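Local structure of polyphenol oxidase, chloroplastic (Malus domestica, 6ELV) at residues S26-R31 with S122-L127; V66-V71 with E113-E118. The protein oxidises mono- and o-diphenols to o-diquinones as the full-length enzyme, and is present here as its separately expressed C-terminal domain. All blocks are in the same frame, centred on the assembly; numbering follows the deposited sequence. Where two conformers were deposited one is given.

Contact 1 of 2, residues S26-R31 with S122-L127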
# COMPACT_ATOMS: atom_id res chain seq x y z
N SER A 26 -0.28 3.61 8.89
CA SER A 26 -0.87 4.29 7.76
C SER A 26 0.07 5.39 7.29
O SER A 26 0.93 5.87 8.03
CB SER A 26 -2.26 4.84 8.07
OG SER A 26 -2.19 5.88 9.03
N THR A 27 -0.09 5.76 6.03
CA THR A 27 0.78 6.75 5.41
C THR A 27 0.03 7.46 4.30
O THR A 27 -0.81 6.86 3.61
CB THR A 27 2.06 6.05 4.92
OG1 THR A 27 3.05 7.01 4.56
CG2 THR A 27 1.80 5.08 3.77
N VAL A 28 0.33 8.74 4.13
CA VAL A 28 -0.27 9.55 3.06
C VAL A 28 0.56 9.37 1.80
O VAL A 28 1.77 9.62 1.80
CB VAL A 28 -0.33 11.03 3.46
CG1 VAL A 28 -0.85 11.85 2.28
CG2 VAL A 28 -1.22 11.23 4.67
N VAL A 29 -0.10 8.95 0.72
CA VAL A 29 0.56 8.64 -0.55
C VAL A 29 -0.02 9.55 -1.63
O VAL A 29 -1.24 9.60 -1.82
CB VAL A 29 0.39 7.15 -0.92
CG1 VAL A 29 1.15 6.83 -2.19
CG2 VAL A 29 0.87 6.27 0.22
N LYS A 30 0.85 10.26 -2.33
CA LYS A 30 0.41 11.14 -3.39
C LYS A 30 -0.04 10.34 -4.61
O LYS A 30 0.55 9.31 -4.95
CB LYS A 30 1.54 12.08 -3.79
CG LYS A 30 1.93 13.04 -2.70
CD LYS A 30 3.08 13.92 -3.16
CE LYS A 30 3.51 14.85 -2.04
NZ LYS A 30 4.80 15.53 -2.36
N ARG A 31 -1.09 10.82 -5.25
CA ARG A 31 -1.50 10.29 -6.54
C ARG A 31 -0.53 10.77 -7.61
O ARG A 31 0.31 11.64 -7.35
CB ARG A 31 -2.95 10.68 -6.81
CG ARG A 31 -3.91 9.98 -5.87
CD ARG A 31 -5.32 10.42 -6.13
NE ARG A 31 -5.82 9.85 -7.38
CZ ARG A 31 -6.91 10.27 -7.99
NH1 ARG A 31 -7.61 11.30 -7.50
NH2 ARG A 31 -7.31 9.67 -9.10
N SER A 122 -4.16 13.00 -2.86
CA SER A 122 -3.45 11.95 -2.14
C SER A 122 -4.50 11.09 -1.46
O SER A 122 -5.67 11.46 -1.39
CB SER A 122 -2.53 12.56 -1.08
OG SER A 122 -3.27 13.34 -0.16
N VAL A 123 -4.06 9.93 -0.97
CA VAL A 123 -4.90 9.00 -0.22
C VAL A 123 -4.10 8.51 0.98
O VAL A 123 -2.88 8.68 1.05
CB VAL A 123 -5.38 7.81 -1.08
CG1 VAL A 123 -6.20 8.31 -2.26
CG2 VAL A 123 -4.18 6.96 -1.54
N VAL A 124 -4.80 7.87 1.92
CA VAL A 124 -4.13 7.20 3.03
C VAL A 124 -4.12 5.71 2.78
O VAL A 124 -5.17 5.10 2.55
CB VAL A 124 -4.82 7.52 4.37
CG1 VAL A 124 -4.19 6.70 5.49
CG2 VAL A 124 -4.70 9.01 4.67
N VAL A 125 -2.93 5.12 2.84
CA VAL A 125 -2.74 3.68 2.69
C VAL A 125 -2.42 3.11 4.06
O VAL A 125 -1.51 3.61 4.74
CB VAL A 125 -1.63 3.36 1.69
CG1 VAL A 125 -1.39 1.86 1.60
CG2 VAL A 125 -2.01 3.91 0.30
N THR A 126 -3.13 2.06 4.45
CA THR A 126 -2.93 1.37 5.71
C THR A 126 -2.41 -0.03 5.42
O THR A 126 -2.99 -0.74 4.59
CB THR A 126 -4.25 1.30 6.49
OG1 THR A 126 -4.71 2.63 6.78
CG2 THR A 126 -4.10 0.57 7.81
N LEU A 127 -1.34 -0.42 6.10
CA LEU A 127 -0.77 -1.75 6.00
C LEU A 127 -1.01 -2.46 7.33
O LEU A 127 -0.65 -1.93 8.39
CB LEU A 127 0.73 -1.69 5.71
CG LEU A 127 1.14 -0.88 4.47
CD1 LEU A 127 2.63 -0.98 4.28
CD2 LEU A 127 0.42 -1.37 3.24

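Contact 2 of 2, residues V66-V71 with E113-E118. With CA (calcium ion), chain B.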
# COMPACT_ATOMS: atom_id res chain seq x y z
N VAL A 66 -3.87 -4.63 2.87
CA VAL A 66 -3.73 -3.24 2.45
C VAL A 66 -5.11 -2.62 2.32
O VAL A 66 -5.99 -3.19 1.66
CB VAL A 66 -2.99 -3.14 1.11
CG1 VAL A 66 -2.76 -1.68 0.72
CG2 VAL A 66 -1.67 -3.91 1.16
N TYR A 67 -5.28 -1.45 2.93
CA TYR A 67 -6.53 -0.69 2.88
C TYR A 67 -6.23 0.74 2.43
O TYR A 67 -5.12 1.24 2.58
CB TYR A 67 -7.22 -0.65 4.26
CG TYR A 67 -7.70 -1.99 4.74
CD1 TYR A 67 -6.81 -2.94 5.23
CD2 TYR A 67 -9.05 -2.32 4.72
CE1 TYR A 67 -7.25 -4.17 5.67
CE2 TYR A 67 -9.50 -3.54 5.16
CZ TYR A 67 -8.59 -4.47 5.62
OH TYR A 67 -9.03 -5.70 6.06
N VAL A 68 -7.25 1.40 1.90
CA VAL A 68 -7.14 2.79 1.47
C VAL A 68 -8.30 3.58 2.04
O VAL A 68 -9.43 3.08 2.11
CB VAL A 68 -7.12 2.87 -0.08
CG1 VAL A 68 -7.07 4.31 -0.57
CG2 VAL A 68 -5.92 2.11 -0.63
N ASN A 69 -8.05 4.84 2.41
CA ASN A 69 -9.13 5.73 2.80
C ASN A 69 -8.85 7.14 2.31
O ASN A 69 -7.72 7.49 1.96
CB ASN A 69 -9.44 5.72 4.32
CG ASN A 69 -8.34 6.33 5.19
OD1 ASN A 69 -7.47 5.62 5.70
ND2 ASN A 69 -8.42 7.64 5.43
N ASP A 70 -9.91 7.94 2.31
CA ASP A 70 -9.86 9.34 1.90
C ASP A 70 -8.99 10.12 2.88
O ASP A 70 -9.18 10.04 4.10
CB ASP A 70 -11.30 9.86 1.88
CG ASP A 70 -11.44 11.25 1.32
OD1 ASP A 70 -10.75 12.17 1.81
OD2 ASP A 70 -12.30 11.45 0.42
N VAL A 71 -8.03 10.87 2.33
CA VAL A 71 -7.06 11.62 3.12
C VAL A 71 -7.71 12.63 4.06
O VAL A 71 -7.11 13.02 5.06
CB VAL A 71 -6.04 12.28 2.18
CG1 VAL A 71 -6.69 13.39 1.36
CG2 VAL A 71 -4.82 12.77 2.95
N GLU A 113 -13.23 5.55 -6.78
CA GLU A 113 -14.62 5.93 -7.07
C GLU A 113 -15.55 5.50 -5.94
O GLU A 113 -16.45 6.25 -5.55
CB GLU A 113 -15.05 5.29 -8.40
CG GLU A 113 -16.43 5.70 -8.86
CD GLU A 113 -16.83 5.04 -10.17
OE1 GLU A 113 -15.94 4.49 -10.85
OE2 GLU A 113 -18.02 5.10 -10.53
N GLU A 114 -15.34 4.30 -5.41
CA GLU A 114 -16.21 3.77 -4.36
C GLU A 114 -16.08 4.55 -3.06
O GLU A 114 -17.08 4.80 -2.38
CB GLU A 114 -15.90 2.29 -4.15
CG GLU A 114 -16.33 1.45 -5.33
CD GLU A 114 -15.65 0.10 -5.37
OE1 GLU A 114 -15.17 -0.35 -4.32
OE2 GLU A 114 -15.60 -0.50 -6.47
N ILE A 115 -14.85 4.93 -2.70
CA ILE A 115 -14.67 5.72 -1.48
C ILE A 115 -14.91 7.20 -1.72
O ILE A 115 -14.90 7.97 -0.75
CB ILE A 115 -13.32 5.46 -0.79
CG1 ILE A 115 -12.15 6.01 -1.60
CG2 ILE A 115 -13.16 3.99 -0.51
CD1 ILE A 115 -10.84 6.02 -0.83
N GLU A 116 -15.12 7.60 -2.97
CA GLU A 116 -15.41 8.99 -3.34
C GLU A 116 -14.24 9.93 -3.05
O GLU A 116 -14.42 11.03 -2.52
CB GLU A 116 -16.73 9.47 -2.73
CG GLU A 116 -17.90 8.59 -3.12
CD GLU A 116 -19.23 9.15 -2.67
OE1 GLU A 116 -19.41 9.34 -1.45
OE2 GLU A 116 -20.09 9.41 -3.53
N ALA A 117 -13.05 9.49 -3.43
CA ALA A 117 -11.81 10.24 -3.29
C ALA A 117 -11.21 10.65 -4.63
O ALA A 117 -10.05 11.06 -4.69
CB ALA A 117 -10.79 9.44 -2.48
N GLU A 118 -11.99 10.56 -5.72
CA GLU A 118 -11.44 10.78 -7.06
C GLU A 118 -10.94 12.20 -7.25
O GLU A 118 -10.13 12.44 -8.15
CB GLU A 118 -12.49 10.51 -8.14
CG GLU A 118 -12.84 9.05 -8.35
CD GLU A 118 -13.97 8.89 -9.35
OE1 GLU A 118 -15.13 9.18 -8.97
OE2 GLU A 118 -13.72 8.47 -10.50
CA CA B . -11.64 13.81 0.10
O HOH W 1 -14.73 10.31 0.71
O HOH W 2 -13.33 13.37 -1.57
O HOH W 3 -12.64 16.00 -0.45

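Contact 1 of 2, residues S26-R31 with S122-L127
Val29 and Val125 each hold CG1 anti to the backbone N (chi1 -176° and 177°), which leaves CG2 beside the N and turned toward the partner strand. These two CG2 methyls meet at 3.7 Å, the side chains crossing obliquely. Val28 and Val124 use the same rotamer on the other face of the sheet, where their CG2 atoms lie 4.1 Å apart. The strands 26-30 and 122-127 run antiparallel, and Val29 with Val125 is a diagonal contact, for the pairing is Thr27 with Val125 and Val29 with Val123, both hydrogen-bonded pairs. In the second of them Val29 N reaches Val123 O at 2.8 Å over an almost straight bond (175° at the hydrogen), and Val123 N returns a bond to Val29 O at 3.0 Å. Thr27 and Val125 likewise exchange two bonds, the shorter from Val125 N to Thr27 O at 2.8 Å. Between these rings lies the non-hydrogen-bonded pair Val28 and Val124, where Val28 CA approaches Val123 O at 3.4 Å in a CA-H...O contact. Beta-branched valine suits such an extended backbone, and its methyls cover the sheet on both faces. On the outer face Ser122 OG sits 3.7 Å from Val28 CG1, a small polar group beside the exposed Lys30. Thr27 points inward, yet its OG1 is hydrogen-bonded to Val12 O of the edge strand 11-12, while Arg31 beyond the strand end forms a salt bridge with Glu47. The inward side chains of Thr27, Val29 and Val123 rest on Ile139 and Ile141 of strand 135-142 in the second sheet. One sheet face packed with aliphatic side chains against another, its reverse more polar, is the pattern of a beta-sandwich.

Contact 2 of 2, residues V66-V71 with E113-E118
A calcium site adjoins the Schellman turn that closes helix 109-115: Asp70 of strand 62-70 is a ligand, and Ile115, Glu116 and Ala117 face it from the turn. Glu116, with a positive phi of 65°, is the C-prime residue of that turn: Ala117 N bonds back to Leu112 O, and Glu116 N more weakly to Glu113 O. Asp70 holds CG anti to its backbone N (chi1 -173°), and its carboxylate binds the metal through both oxygens, OD1 and OD2 each 2.5 Å from the calcium ion. Two waters bind the ion as well, and Asp72 and Asp120 supply the remaining protein side chains of the site. Water 2 is 2.4 Å from the calcium ion and donates a hydrogen bond to Glu116 O at 2.8 Å, which makes this carbonyl a second-shell group. Water 1 bridges Asp70 OD2, at 2.7 Å, and Ile115 O, at 2.8 Å, although further acceptors compete for its protons. Next to these polar groups the contact is apolar. Ile115 extends CD1 to the strand, where it lies 4.1 Å from Val68 CG1, the two side chains crossing at about a right angle, and 3.8 Å from Asp70 N on the backbone. A long branched side chain suits this spot because the helix end stands off the strand, whereas Ala117, nearer to Asp70, offers just a methyl toward OD2. Asn69 points the other way, and its ND2 bonds to Asp70 O from above the carbonyl plane. No direct hydrogen bond joins the two segments. The carbonyl-rich helix end therefore meets an anionic carboxylate through water, and the charge of calcium probably offsets the repulsion expected between such electron-rich oxygens, so that metal and hydration together link turn and strand.

How the contacts relate
Contact 1 lies nearer the centre of the domain and pairs two neighbouring strands by backbone bonds and valine packing; contact 2 lies farther out and joins a strand to a helix end. Strands 122-131 and 62-70 are neighbours in one sheet, with Thr126 N bonded to Tyr67 O, so both contacts share it. Helix 109-115 also leads into strand 122-131 through the turn carrying Asp120, a calcium ligand. Arg31, at the edge of contact 1, reaches across to Glu118 O, and Val71 CG1 packs on Ser122 O. Contact 1 has a buried, mainly apolar face and a more exposed, partly polar one; in contact 2 calcium and water carry the link, beside a small apolar patch at Val68 and Ile115.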